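Local coordinates for telomerase reverse transcriptase (Candida tropicalis MYA-3404, PDB 6ZD1), which probably extends telomeres as a ribonucleoprotein reverse transcriptase, adding simple sequence repeats to chromosome ends by copying a template within its RNA component, at residues Tyr334-Asp339 / Phe504-Ser509; Leu347-Leu352 / Arg458-Phe463; Lys353-Gly358 / Asp474-Thr479; Ser482-Phe487 / Leu526-Ala531. One frame throughout, in Å; residues are numbered along the deposited sequence.

Contact 1 of 4, residues Tyr334-Asp339 / Phe504-Ser509; sequences YMIKFD and FIFITS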
loop_
_atom_site.group_PDB
_atom_site.type_symbol
_atom_site.label_atom_id
_atom_site.label_comp_id
_atom_site.label_asym_id
_atom_site.label_seq_id
_atom_site.Cartn_x
_atom_site.Cartn_y
_atom_site.Cartn_z
ATOM N N TYR A 334 -16.503 4.575 31.096
ATOM C CA TYR A 334 -16.865 3.288 30.526
ATOM C C TYR A 334 -16.565 3.321 29.037
ATOM O O TYR A 334 -16.823 4.327 28.369
ATOM C CB TYR A 334 -18.348 2.979 30.764
ATOM C CG TYR A 334 -18.785 3.190 32.194
ATOM C CD1 TYR A 334 -19.038 4.466 32.684
ATOM C CD2 TYR A 334 -18.943 2.117 33.056
ATOM C CE1 TYR A 334 -19.424 4.668 33.991
ATOM C CE2 TYR A 334 -19.332 2.309 34.367
ATOM C CZ TYR A 334 -19.572 3.588 34.828
ATOM O OH TYR A 334 -19.962 3.792 36.131
HETATM N N MSE A 335 -15.990 2.243 28.523
HETATM C CA MSE A 335 -15.685 2.210 27.102
HETATM C C MSE A 335 -15.919 0.856 26.455
HETATM O O MSE A 335 -15.759 -0.195 27.080
HETATM C CB MSE A 335 -14.249 2.662 26.853
HETATM C CG MSE A 335 -13.203 1.893 27.617
HETATM SE SE MSE A 335 -11.439 2.626 27.244
HETATM C CE MSE A 335 -11.730 4.435 27.900
ATOM N N ILE A 336 -16.304 0.913 25.185
ATOM C CA ILE A 336 -16.694 -0.254 24.405
ATOM C C ILE A 336 -16.096 -0.109 23.010
ATOM O O ILE A 336 -16.147 0.975 22.418
ATOM C CB ILE A 336 -18.231 -0.389 24.347
ATOM C CG1 ILE A 336 -18.655 -1.511 23.402
ATOM C CG2 ILE A 336 -18.880 0.939 23.973
ATOM C CD1 ILE A 336 -18.695 -2.856 24.068
ATOM N N LYS A 337 -15.484 -1.177 22.504
ATOM C CA LYS A 337 -15.020 -1.225 21.123
ATOM C C LYS A 337 -15.714 -2.370 20.400
ATOM O O LYS A 337 -15.969 -3.428 20.989
ATOM C CB LYS A 337 -13.493 -1.380 21.030
ATOM C CG LYS A 337 -12.981 -2.793 21.236
ATOM C CD LYS A 337 -11.510 -2.902 20.891
ATOM C CE LYS A 337 -11.026 -4.335 21.014
ATOM N NZ LYS A 337 -9.581 -4.454 20.687
ATOM N N PHE A 338 -16.026 -2.149 19.124
ATOM C CA PHE A 338 -16.723 -3.142 18.321
ATOM C C PHE A 338 -16.425 -2.876 16.852
ATOM O O PHE A 338 -16.252 -1.722 16.453
ATOM C CB PHE A 338 -18.236 -3.130 18.598
ATOM C CG PHE A 338 -18.901 -1.789 18.381
ATOM C CD1 PHE A 338 -18.916 -0.827 19.384
ATOM C CD2 PHE A 338 -19.535 -1.505 17.182
ATOM C CE1 PHE A 338 -19.535 0.402 19.185
ATOM C CE2 PHE A 338 -20.157 -0.281 16.978
ATOM C CZ PHE A 338 -20.157 0.673 17.984
ATOM N N ASP A 339 -16.307 -3.949 16.073
ATOM C CA ASP A 339 -15.961 -3.862 14.662
ATOM C C ASP A 339 -17.014 -4.555 13.804
ATOM O O ASP A 339 -17.880 -5.281 14.299
ATOM C CB ASP A 339 -14.575 -4.466 14.394
ATOM C CG ASP A 339 -14.498 -5.945 14.734
ATOM O OD1 ASP A 339 -15.046 -6.358 15.779
ATOM O OD2 ASP A 339 -13.883 -6.699 13.950
ATOM N N PHE A 504 -14.894 0.645 15.846
ATOM C CA PHE A 504 -15.598 1.654 16.620
ATOM C C PHE A 504 -15.094 1.643 18.055
ATOM O O PHE A 504 -14.716 0.595 18.586
ATOM C CB PHE A 504 -17.112 1.415 16.619
ATOM C CG PHE A 504 -17.757 1.557 15.270
ATOM C CD1 PHE A 504 -18.515 2.677 14.968
ATOM C CD2 PHE A 504 -17.619 0.565 14.310
ATOM C CE1 PHE A 504 -19.120 2.809 13.729
ATOM C CE2 PHE A 504 -18.217 0.692 13.070
ATOM C CZ PHE A 504 -18.969 1.816 12.779
ATOM N N ILE A 505 -15.089 2.822 18.676
ATOM C CA ILE A 505 -14.819 2.949 20.103
ATOM C C ILE A 505 -15.767 3.997 20.662
ATOM O O ILE A 505 -16.082 4.988 19.995
ATOM C CB ILE A 505 -13.346 3.309 20.394
ATOM C CG1 ILE A 505 -13.056 3.169 21.891
ATOM C CG2 ILE A 505 -13.021 4.718 19.918
ATOM C CD1 ILE A 505 -11.597 3.241 22.241
ATOM N N PHE A 506 -16.246 3.761 21.880
ATOM C CA PHE A 506 -17.168 4.680 22.532
ATOM C C PHE A 506 -16.795 4.780 24.000
ATOM O O PHE A 506 -16.806 3.774 24.713
ATOM C CB PHE A 506 -18.616 4.214 22.374
ATOM C CG PHE A 506 -19.591 5.011 23.184
ATOM C CD1 PHE A 506 -19.913 6.308 22.816
ATOM C CD2 PHE A 506 -20.178 4.471 24.316
ATOM C CE1 PHE A 506 -20.809 7.051 23.560
ATOM C CE2 PHE A 506 -21.077 5.209 25.065
ATOM C CZ PHE A 506 -21.392 6.502 24.688
ATOM N N ILE A 507 -16.477 5.991 24.448
ATOM C CA ILE A 507 -16.070 6.256 25.821
ATOM C C ILE A 507 -17.104 7.180 26.443
ATOM O O ILE A 507 -17.524 8.159 25.817
ATOM C CB ILE A 507 -14.666 6.879 25.885
ATOM C CG1 ILE A 507 -13.663 6.005 25.129
ATOM C CG2 ILE A 507 -14.225 7.057 27.331
ATOM C CD1 ILE A 507 -12.294 6.629 24.992
ATOM N N THR A 508 -17.526 6.858 27.662
ATOM C CA THR A 508 -18.563 7.634 28.319
ATOM C C THR A 508 -18.380 7.549 29.827
ATOM O O THR A 508 -17.816 6.584 30.348
ATOM C CB THR A 508 -19.956 7.136 27.917
ATOM O OG1 THR A 508 -20.962 7.948 28.537
ATOM C CG2 THR A 508 -20.141 5.685 28.340
ATOM N N SER A 509 -18.844 8.590 30.518
ATOM C CA SER A 509 -19.012 8.552 31.964
ATOM C C SER A 509 -20.420 8.150 32.365
ATOM O O SER A 509 -20.641 7.778 33.523
ATOM C CB SER A 509 -18.673 9.910 32.582
ATOM O OG SER A 509 -19.577 10.908 32.140
#
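F338 holds its CG between its backbone N and carbonyl carbon (chi1 57°), which turns the ring toward the neighbouring strand so that F504 CB lies over one face of it; F504 chi1 (-65°) then sends its own CG off beside that ring. F504 CB sits 3.4 Å from F338 CZ, a CH-pi contact displaced toward the ring rim. The two rings are nearly parallel (5°) but slid apart, their centroids 4.9 Å from each other. F338 O meets the F504 ring at its edge, 3.4 Å from F504 CD2. On the same face of the sheet, I336 CG2 packs 3.7 Å from F506 CB, and helix 511-520 covers Y334, I336 and F506. On the other face selenomethionine M335 bends at its last torsion, laying CE 3.7 Å from I507 CG2; M551 of strand 550-553 also touches M335. The polar ends find partners outside: Y334 OH bonds E544, K337 NZ the carbonyl of T552, and T508 OG1 the backbone of N510. The backbones run antiparallel, with hydrogen-bonded pairs Y334-T508, I336-F506 and F338-F504; I336 N reaches F506 O at 2.9 Å and F506 N returns to I336 O at 2.8 Å. These are the central strands of a four-stranded antiparallel sheet backed by helices, the palm of a reverse transcriptase, in which strand 334-339 corresponds to motif A and hairpin 495-508 to motif C.

Contact 2 of 4, residues Leu347-Leu352 / Arg458-Phe463; sequences LNQNAL and RKQGVF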
loop_
_atom_site.group_PDB
_atom_site.type_symbol
_atom_site.label_atom_id
_atom_site.label_comp_id
_atom_site.label_asym_id
_atom_site.label_seq_id
_atom_site.Cartn_x
_atom_site.Cartn_y
_atom_site.Cartn_z
ATOM N N LEU A 347 -21.672 -4.877 2.548
ATOM C CA LEU A 347 -22.198 -3.533 2.336
ATOM C C LEU A 347 -23.491 -3.585 1.531
ATOM O O LEU A 347 -23.604 -4.332 0.556
ATOM C CB LEU A 347 -21.163 -2.674 1.609
ATOM C CG LEU A 347 -21.173 -1.165 1.853
ATOM C CD1 LEU A 347 -20.651 -0.853 3.248
ATOM C CD2 LEU A 347 -20.351 -0.441 0.798
ATOM N N ASN A 348 -24.486 -2.812 1.967
ATOM C CA ASN A 348 -25.793 -2.801 1.314
ATOM C C ASN A 348 -25.762 -1.817 0.150
ATOM O O ASN A 348 -25.671 -0.600 0.356
ATOM C CB ASN A 348 -26.887 -2.439 2.315
ATOM C CG ASN A 348 -28.279 -2.600 1.741
ATOM O OD1 ASN A 348 -28.758 -1.745 0.996
ATOM N ND2 ASN A 348 -28.940 -3.698 2.090
ATOM N N GLN A 349 -25.861 -2.340 -1.075
ATOM C CA GLN A 349 -25.755 -1.489 -2.256
ATOM C C GLN A 349 -26.877 -0.463 -2.301
ATOM O O GLN A 349 -26.650 0.704 -2.648
ATOM C CB GLN A 349 -25.760 -2.340 -3.524
ATOM C CG GLN A 349 -24.510 -3.184 -3.704
ATOM C CD GLN A 349 -24.597 -4.072 -4.923
ATOM O OE1 GLN A 349 -25.546 -3.979 -5.702
ATOM N NE2 GLN A 349 -23.611 -4.946 -5.095
ATOM N N ASN A 350 -28.096 -0.872 -1.949
ATOM C CA ASN A 350 -29.212 0.065 -1.992
ATOM C C ASN A 350 -29.066 1.141 -0.922
ATOM O O ASN A 350 -29.264 2.330 -1.203
ATOM C CB ASN A 350 -30.531 -0.690 -1.844
ATOM C CG ASN A 350 -30.892 -1.472 -3.095
ATOM O OD1 ASN A 350 -30.478 -1.118 -4.198
ATOM N ND2 ASN A 350 -31.668 -2.537 -2.931
ATOM N N ALA A 351 -28.682 0.756 0.297
ATOM C CA ALA A 351 -28.425 1.758 1.325
ATOM C C ALA A 351 -27.293 2.686 0.905
ATOM O O ALA A 351 -27.341 3.892 1.166
ATOM C CB ALA A 351 -28.110 1.085 2.660
ATOM N N LEU A 352 -26.274 2.144 0.230
ATOM C CA LEU A 352 -25.185 2.990 -0.247
ATOM C C LEU A 352 -25.685 3.992 -1.278
ATOM O O LEU A 352 -25.321 5.173 -1.233
ATOM C CB LEU A 352 -24.067 2.130 -0.838
ATOM C CG LEU A 352 -22.933 2.850 -1.579
ATOM C CD1 LEU A 352 -22.207 3.839 -0.671
ATOM C CD2 LEU A 352 -21.954 1.839 -2.155
ATOM N N ARG A 458 -21.238 -9.501 -8.171
ATOM C CA ARG A 458 -21.531 -9.637 -6.750
ATOM C C ARG A 458 -23.033 -9.702 -6.512
ATOM O O ARG A 458 -23.797 -8.920 -7.087
ATOM C CB ARG A 458 -20.932 -8.472 -5.967
ATOM C CG ARG A 458 -19.424 -8.436 -5.977
ATOM C CD ARG A 458 -18.907 -7.596 -4.830
ATOM N NE ARG A 458 -19.350 -8.129 -3.546
ATOM C CZ ARG A 458 -18.704 -9.076 -2.869
ATOM N NH1 ARG A 458 -17.585 -9.592 -3.356
ATOM N NH2 ARG A 458 -19.176 -9.509 -1.709
ATOM N N LYS A 459 -23.461 -10.659 -5.684
ATOM C CA LYS A 459 -24.844 -10.665 -5.218
ATOM C C LYS A 459 -25.129 -9.453 -4.339
ATOM O O LYS A 459 -26.200 -8.839 -4.437
ATOM C CB LYS A 459 -25.140 -11.956 -4.452
ATOM C CG LYS A 459 -24.979 -13.228 -5.269
ATOM C CD LYS A 459 -25.058 -14.469 -4.388
ATOM C CE LYS A 459 -26.359 -14.522 -3.599
ATOM N NZ LYS A 459 -26.427 -15.726 -2.719
ATOM N N GLN A 460 -24.187 -9.108 -3.466
ATOM C CA GLN A 460 -24.326 -7.987 -2.549
ATOM C C GLN A 460 -22.929 -7.516 -2.174
ATOM O O GLN A 460 -21.974 -8.296 -2.197
ATOM C CB GLN A 460 -25.133 -8.392 -1.306
ATOM C CG GLN A 460 -25.306 -7.323 -0.241
ATOM C CD GLN A 460 -26.122 -6.134 -0.710
ATOM O OE1 GLN A 460 -25.626 -5.278 -1.441
ATOM N NE2 GLN A 460 -27.381 -6.068 -0.279
ATOM N N GLY A 461 -22.817 -6.238 -1.844
ATOM C CA GLY A 461 -21.552 -5.676 -1.422
ATOM C C GLY A 461 -20.832 -4.960 -2.547
ATOM O O GLY A 461 -21.348 -4.759 -3.649
ATOM N N VAL A 462 -19.594 -4.588 -2.250
ATOM C CA VAL A 462 -18.749 -3.850 -3.177
ATOM C C VAL A 462 -17.375 -4.498 -3.179
ATOM O O VAL A 462 -16.883 -4.937 -2.132
ATOM C CB VAL A 462 -18.666 -2.354 -2.801
ATOM C CG1 VAL A 462 -17.548 -1.659 -3.557
ATOM C CG2 VAL A 462 -19.993 -1.669 -3.086
ATOM N N PHE A 463 -16.770 -4.586 -4.359
ATOM C CA PHE A 463 -15.448 -5.178 -4.469
ATOM C C PHE A 463 -14.407 -4.236 -3.892
ATOM O O PHE A 463 -14.340 -3.062 -4.266
ATOM C CB PHE A 463 -15.119 -5.476 -5.928
ATOM C CG PHE A 463 -15.561 -6.827 -6.382
ATOM C CD1 PHE A 463 -15.353 -7.938 -5.584
ATOM C CD2 PHE A 463 -16.186 -6.990 -7.606
ATOM C CE1 PHE A 463 -15.755 -9.189 -6.003
ATOM C CE2 PHE A 463 -16.590 -8.236 -8.030
ATOM C CZ PHE A 463 -16.374 -9.339 -7.227
#
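Q349 and Q460 make a buried polar contact between the start of helix 349-359 and the loop from strand 454-458 to helix 469-484, a loop matching motif B' of telomerase reverse transcriptases. They run alongside each other with opposite headings, their amide planes 86° apart. Q460 OE1 accepts from Q349 N (3.0 Å), above the carbonyl plane, and from its neighbour G461 N. Q349, extended beyond CG, sends NE2 to G461 O at 2.7 Å, in the plane of that carbonyl. N348 is the N-cap: its OD1 accepts from A351 N (2.6 Å). The apolar part is small: V462 CG2 lies 4.1 Å from both L347 CD2 and L352 CD2. The backbone at G461 (phi 98°, psi -171°) suits glycine, since a CB would collide with the preceding carbonyl O. R458 grips Q460 O with NE and NH2, and also bonds Y212 and D345. Two amide N-H groups of the first helical turn, those of Q349 and A351, are thus satisfied by side chains, one from across the contact.

Contact 3 of 4, residues Lys353-Gly358 / Asp474-Thr479; sequences KESIAG and DILYST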
loop_
_atom_site.group_PDB
_atom_site.type_symbol
_atom_site.label_atom_id
_atom_site.label_comp_id
_atom_site.label_asym_id
_atom_site.label_seq_id
_atom_site.Cartn_x
_atom_site.Cartn_y
_atom_site.Cartn_z
ATOM N N LYS A 353 -26.552 3.549 -2.192
ATOM C CA LYS A 353 -27.057 4.449 -3.223
ATOM C C LYS A 353 -27.921 5.548 -2.617
ATOM O O LYS A 353 -27.895 6.693 -3.084
ATOM C CB LYS A 353 -27.825 3.659 -4.286
ATOM C CG LYS A 353 -26.922 3.113 -5.389
ATOM C CD LYS A 353 -27.654 2.173 -6.341
ATOM C CE LYS A 353 -27.883 0.808 -5.707
ATOM N NZ LYS A 353 -28.442 -0.176 -6.680
ATOM N N GLU A 354 -28.691 5.221 -1.577
ATOM C CA GLU A 354 -29.456 6.250 -0.877
ATOM C C GLU A 354 -28.535 7.238 -0.162
ATOM O O GLU A 354 -28.782 8.450 -0.184
ATOM C CB GLU A 354 -30.418 5.598 0.120
ATOM C CG GLU A 354 -31.390 4.600 -0.512
ATOM C CD GLU A 354 -32.157 3.778 0.517
ATOM O OE1 GLU A 354 -32.023 4.051 1.732
ATOM O OE2 GLU A 354 -32.893 2.852 0.107
ATOM N N SER A 355 -27.456 6.746 0.454
ATOM C CA SER A 355 -26.513 7.639 1.123
ATOM C C SER A 355 -25.893 8.618 0.140
ATOM O O SER A 355 -25.741 9.808 0.446
ATOM C CB SER A 355 -25.414 6.834 1.815
ATOM O OG SER A 355 -25.932 6.075 2.891
ATOM N N ILE A 356 -25.516 8.130 -1.045
ATOM C CA ILE A 356 -24.920 8.999 -2.055
ATOM C C ILE A 356 -25.911 10.070 -2.491
ATOM O O ILE A 356 -25.563 11.253 -2.597
ATOM C CB ILE A 356 -24.421 8.160 -3.244
ATOM C CG1 ILE A 356 -23.264 7.261 -2.798
ATOM C CG2 ILE A 356 -24.015 9.057 -4.398
ATOM C CD1 ILE A 356 -22.695 6.403 -3.907
ATOM N N ALA A 357 -27.168 9.686 -2.721
ATOM C CA ALA A 357 -28.188 10.685 -3.017
ATOM C C ALA A 357 -28.384 11.634 -1.843
ATOM O O ALA A 357 -28.800 12.783 -2.033
ATOM C CB ALA A 357 -29.509 10.005 -3.377
ATOM N N GLY A 358 -28.068 11.179 -0.630
ATOM C CA GLY A 358 -28.275 12.018 0.539
ATOM C C GLY A 358 -27.345 13.216 0.569
ATOM O O GLY A 358 -27.777 14.345 0.815
ATOM N N ASP A 474 -17.006 4.786 3.292
ATOM C CA ASP A 474 -16.926 5.958 4.160
ATOM C C ASP A 474 -18.220 6.762 4.120
ATOM O O ASP A 474 -18.712 7.210 5.162
ATOM C CB ASP A 474 -15.737 6.825 3.744
ATOM C CG ASP A 474 -15.326 7.816 4.816
ATOM O OD1 ASP A 474 -15.922 7.803 5.915
ATOM O OD2 ASP A 474 -14.397 8.610 4.556
ATOM N N ILE A 475 -18.786 6.949 2.926
ATOM C CA ILE A 475 -20.051 7.670 2.797
ATOM C C ILE A 475 -21.152 6.953 3.570
ATOM O O ILE A 475 -21.910 7.573 4.325
ATOM C CB ILE A 475 -20.427 7.837 1.314
ATOM C CG1 ILE A 475 -19.486 8.820 0.617
ATOM C CG2 ILE A 475 -21.870 8.300 1.172
ATOM C CD1 ILE A 475 -19.752 8.938 -0.869
ATOM N N LEU A 476 -21.262 5.636 3.381
ATOM C CA LEU A 476 -22.364 4.894 3.987
ATOM C C LEU A 476 -22.249 4.869 5.508
ATOM O O LEU A 476 -23.226 5.140 6.218
ATOM C CB LEU A 476 -22.411 3.469 3.422
ATOM C CG LEU A 476 -23.531 2.568 3.957
ATOM C CD1 LEU A 476 -24.883 3.247 3.832
ATOM C CD2 LEU A 476 -23.557 1.225 3.251
ATOM N N TYR A 477 -21.059 4.557 6.032
ATOM C CA TYR A 477 -20.908 4.461 7.482
ATOM C C TYR A 477 -20.970 5.831 8.153
ATOM O O TYR A 477 -21.443 5.937 9.291
ATOM C CB TYR A 477 -19.606 3.738 7.840
ATOM C CG TYR A 477 -19.693 2.221 7.788
ATOM C CD1 TYR A 477 -20.808 1.577 7.261
ATOM C CD2 TYR A 477 -18.662 1.433 8.284
ATOM C CE1 TYR A 477 -20.884 0.190 7.219
ATOM C CE2 TYR A 477 -18.729 0.049 8.246
ATOM C CZ TYR A 477 -19.840 -0.567 7.714
ATOM O OH TYR A 477 -19.905 -1.942 7.680
ATOM N N SER A 478 -20.515 6.890 7.478
ATOM C CA SER A 478 -20.718 8.230 8.023
ATOM C C SER A 478 -22.201 8.565 8.091
ATOM O O SER A 478 -22.679 9.103 9.097
ATOM C CB SER A 478 -19.978 9.272 7.181
ATOM O OG SER A 478 -18.577 9.047 7.196
ATOM N N THR A 479 -22.939 8.255 7.022
ATOM C CA THR A 479 -24.385 8.436 7.024
ATOM C C THR A 479 -25.048 7.576 8.091
ATOM O O THR A 479 -25.966 8.029 8.785
ATOM C CB THR A 479 -24.948 8.099 5.643
ATOM O OG1 THR A 479 -24.344 8.949 4.660
ATOM C CG2 THR A 479 -26.457 8.290 5.613
#
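I475 meets S355 and I356 where helices 349-359 and 469-484 pass each other at a steep 81°, the local axes approaching to 8.9 Å. Both helices belong to the reverse transcriptase palm region, one after the motif A strand, the other after the motif B' loop. I475 holds CG2 anti to its backbone N, and this methyl rests against S355 CB at 3.9 Å and more lightly against I356 CG1 at 4.3 Å. Its side chain is also packed by L288 and L292 of helix 263-298, while I356 leans on I432 and C435 of helix 428-440, so the crossing lies between further helices. Next comes L476. Its chi1 (-179°) sets CG anti to the backbone N, and chi2 (52°) then turns CD1 to within 3.2 Å of S355 OG, a close methyl-to-hydroxyl approach. One turn on from I475, T479 flanks the same serine: CG2 lies 3.5 Å from S355 OG, and OG1 lies 3.7 Å from S355 CB. S355 is the small residue that touches I475, L476 and T479. T479 OG1 donates to I475 O at 2.8 Å, reaching that carbonyl from the face opposite to T479 N; S355 OG is bonded to A351 O. Both hydroxyls are therefore satisfied within their own helices, which adhere through van der Waals contact of methyl groups around a small buried serine, without a directional bond between them.

Contact 4 of 4, residues Ser482-Phe487 / Leu526-Ala531; sequences SKEFKF and LQKYGA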
loop_
_atom_site.group_PDB
_atom_site.type_symbol
_atom_site.label_atom_id
_atom_site.label_comp_id
_atom_site.label_asym_id
_atom_site.label_seq_id
_atom_site.Cartn_x
_atom_site.Cartn_y
_atom_site.Cartn_z
ATOM N N SER A 482 -24.409 8.894 11.611
ATOM C CA SER A 482 -25.058 10.176 11.864
ATOM C C SER A 482 -26.555 10.023 12.100
ATOM O O SER A 482 -27.133 10.774 12.894
ATOM C CB SER A 482 -24.802 11.126 10.694
ATOM O OG SER A 482 -25.504 12.346 10.854
ATOM N N LYS A 483 -27.196 9.062 11.437
ATOM C CA LYS A 483 -28.636 8.883 11.570
ATOM C C LYS A 483 -29.005 7.927 12.692
ATOM O O LYS A 483 -30.100 8.033 13.256
ATOM C CB LYS A 483 -29.239 8.359 10.261
ATOM C CG LYS A 483 -29.031 9.257 9.050
ATOM C CD LYS A 483 -29.834 8.759 7.849
ATOM C CE LYS A 483 -29.466 7.327 7.480
ATOM N NZ LYS A 483 -30.233 6.831 6.300
ATOM N N GLU A 484 -28.114 6.998 13.030
ATOM C CA GLU A 484 -28.437 5.940 13.974
ATOM C C GLU A 484 -28.070 6.276 15.415
ATOM O O GLU A 484 -28.721 5.772 16.334
ATOM C CB GLU A 484 -27.749 4.641 13.540
ATOM C CG GLU A 484 -28.353 3.993 12.297
ATOM C CD GLU A 484 -29.765 3.477 12.524
ATOM O OE1 GLU A 484 -30.117 3.185 13.687
ATOM O OE2 GLU A 484 -30.524 3.363 11.537
ATOM N N PHE A 485 -27.110 7.166 15.639
ATOM C CA PHE A 485 -26.591 7.452 16.973
ATOM C C PHE A 485 -26.950 8.867 17.410
ATOM O O PHE A 485 -26.138 9.576 18.008
ATOM C CB PHE A 485 -25.079 7.258 17.029
ATOM C CG PHE A 485 -24.646 5.823 16.976
ATOM C CD1 PHE A 485 -24.615 5.052 18.126
ATOM C CD2 PHE A 485 -24.262 5.245 15.778
ATOM C CE1 PHE A 485 -24.215 3.729 18.081
ATOM C CE2 PHE A 485 -23.859 3.925 15.725
ATOM C CZ PHE A 485 -23.835 3.165 16.878
ATOM N N LYS A 486 -28.183 9.285 17.100
ATOM C CA LYS A 486 -28.608 10.658 17.358
ATOM C C LYS A 486 -28.449 11.043 18.823
ATOM O O LYS A 486 -28.115 12.195 19.126
ATOM C CB LYS A 486 -30.062 10.845 16.923
ATOM C CG LYS A 486 -30.289 10.686 15.430
ATOM C CD LYS A 486 -31.769 10.764 15.078
ATOM C CE LYS A 486 -31.984 10.616 13.577
ATOM N NZ LYS A 486 -33.427 10.585 13.217
ATOM N N PHE A 487 -28.637 10.100 19.744
ATOM C CA PHE A 487 -28.575 10.440 21.160
ATOM C C PHE A 487 -27.133 10.460 21.644
ATOM O O PHE A 487 -26.797 9.824 22.648
ATOM C CB PHE A 487 -29.383 9.429 21.981
ATOM C CG PHE A 487 -29.092 7.986 21.623
ATOM C CD1 PHE A 487 -28.075 7.284 22.254
ATOM C CD2 PHE A 487 -29.842 7.336 20.656
ATOM C CE1 PHE A 487 -27.803 5.972 21.919
ATOM C CE2 PHE A 487 -29.576 6.019 20.322
ATOM C CZ PHE A 487 -28.556 5.337 20.956
ATOM N N LEU A 526 -28.577 -2.108 12.551
ATOM C CA LEU A 526 -27.482 -1.736 11.674
ATOM C C LEU A 526 -27.353 -2.654 10.466
ATOM O O LEU A 526 -26.607 -2.329 9.537
ATOM C CB LEU A 526 -26.164 -1.715 12.454
ATOM C CG LEU A 526 -26.124 -0.717 13.614
ATOM C CD1 LEU A 526 -24.743 -0.677 14.258
ATOM C CD2 LEU A 526 -26.540 0.667 13.141
ATOM N N GLN A 527 -28.086 -3.768 10.439
ATOM C CA GLN A 527 -28.009 -4.667 9.296
ATOM C C GLN A 527 -28.659 -4.069 8.058
ATOM O O GLN A 527 -28.359 -4.512 6.945
ATOM C CB GLN A 527 -28.658 -6.008 9.639
ATOM C CG GLN A 527 -28.154 -6.604 10.942
ATOM C CD GLN A 527 -28.804 -7.933 11.269
ATOM O OE1 GLN A 527 -29.540 -8.493 10.459
ATOM N NE2 GLN A 527 -28.535 -8.444 12.466
ATOM N N LYS A 528 -29.526 -3.068 8.232
ATOM C CA LYS A 528 -30.137 -2.392 7.092
ATOM C C LYS A 528 -29.077 -1.823 6.160
ATOM O O LYS A 528 -29.249 -1.819 4.936
ATOM C CB LYS A 528 -31.060 -1.277 7.579
ATOM C CG LYS A 528 -32.222 -1.758 8.420
ATOM C CD LYS A 528 -32.986 -0.587 9.005
ATOM C CE LYS A 528 -33.041 -0.685 10.519
ATOM N NZ LYS A 528 -33.678 0.510 11.132
ATOM N N TYR A 529 -27.976 -1.335 6.725
ATOM C CA TYR A 529 -26.886 -0.752 5.963
ATOM C C TYR A 529 -25.880 -1.791 5.488
ATOM O O TYR A 529 -24.976 -1.453 4.716
ATOM C CB TYR A 529 -26.167 0.300 6.819
ATOM C CG TYR A 529 -27.097 1.315 7.462
ATOM C CD1 TYR A 529 -27.705 1.060 8.689
ATOM C CD2 TYR A 529 -27.362 2.531 6.841
ATOM C CE1 TYR A 529 -28.555 1.988 9.273
ATOM C CE2 TYR A 529 -28.208 3.462 7.419
ATOM C CZ TYR A 529 -28.801 3.187 8.632
ATOM O OH TYR A 529 -29.642 4.116 9.205
ATOM N N GLY A 530 -26.045 -3.050 5.882
ATOM C CA GLY A 530 -25.023 -4.045 5.650
ATOM C C GLY A 530 -23.964 -4.138 6.724
ATOM O O GLY A 530 -22.958 -4.831 6.520
ATOM N N ALA A 531 -24.135 -3.441 7.844
ATOM C CA ALA A 531 -23.207 -3.526 8.962
ATOM C C ALA A 531 -23.641 -4.645 9.902
ATOM O O ALA A 531 -24.763 -4.627 10.419
ATOM C CB ALA A 531 -23.144 -2.194 9.706
#
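E484 and Y529 meet tip to tip: Y529 OH donates to E484 OE2 at 2.6 Å, using the anti lone pair of the carboxylate oxygen. The carboxylate and ring planes stand 78° apart, and OE2 lies at the ring edge near its plane. A bend at chi2 (-67°) turns E484 CD off the line of the chain, and E484 CG packs against Y529 OH (3.4 Å) and L526 CD2 (3.9 Å). The buried ring of Y529 is backed by L476 and M480 of helix 469-484, whose last turn carries E484. Segment 526-531 lies in the loop between helix 511-520 and strand 539-541, consistent with motif D of the reverse transcriptase palm. There L526 O accepts from Y529 N and A531 N, which reach it from opposite faces, and G530 takes a positive phi (87°), which glycine adopts readily. The surroundings are looser: two exposed lysines flank the bond. K483 crosses the phenol obliquely by its CE2 edge, its CE 3.6 Å from Y529 OH. K528 brings NZ only to 4.3 Å from E484 OE2, beyond a salt bridge, though its charge may favour the ionised carboxylate. K520 of helix 511-520 makes a cation-pi contact with F485.

From the N terminus, strand 334-339 opens contact 1; the start of helix 349-359 with the residues before it opens contact 2, and its later part contact 3. Loop 458-463 closes contact 2 and helix 469-484 closes contact 3; these two cross along the chain, and both fall within the long loop that contact 1 closes at 504-509. Contact 4 starts at the end of helix 469-484 and ends at 526-531, so it crosses contact 1 but follows contacts 2 and 3 in series. L476 joins contacts 2, 3 and 4, touching L347 and Y529 O, and N348 N probably bonds Y529 O. Contact 1, its centre about 16 Å from that of contact 4, pairs the two middle strands of the sheet and touches none of the others.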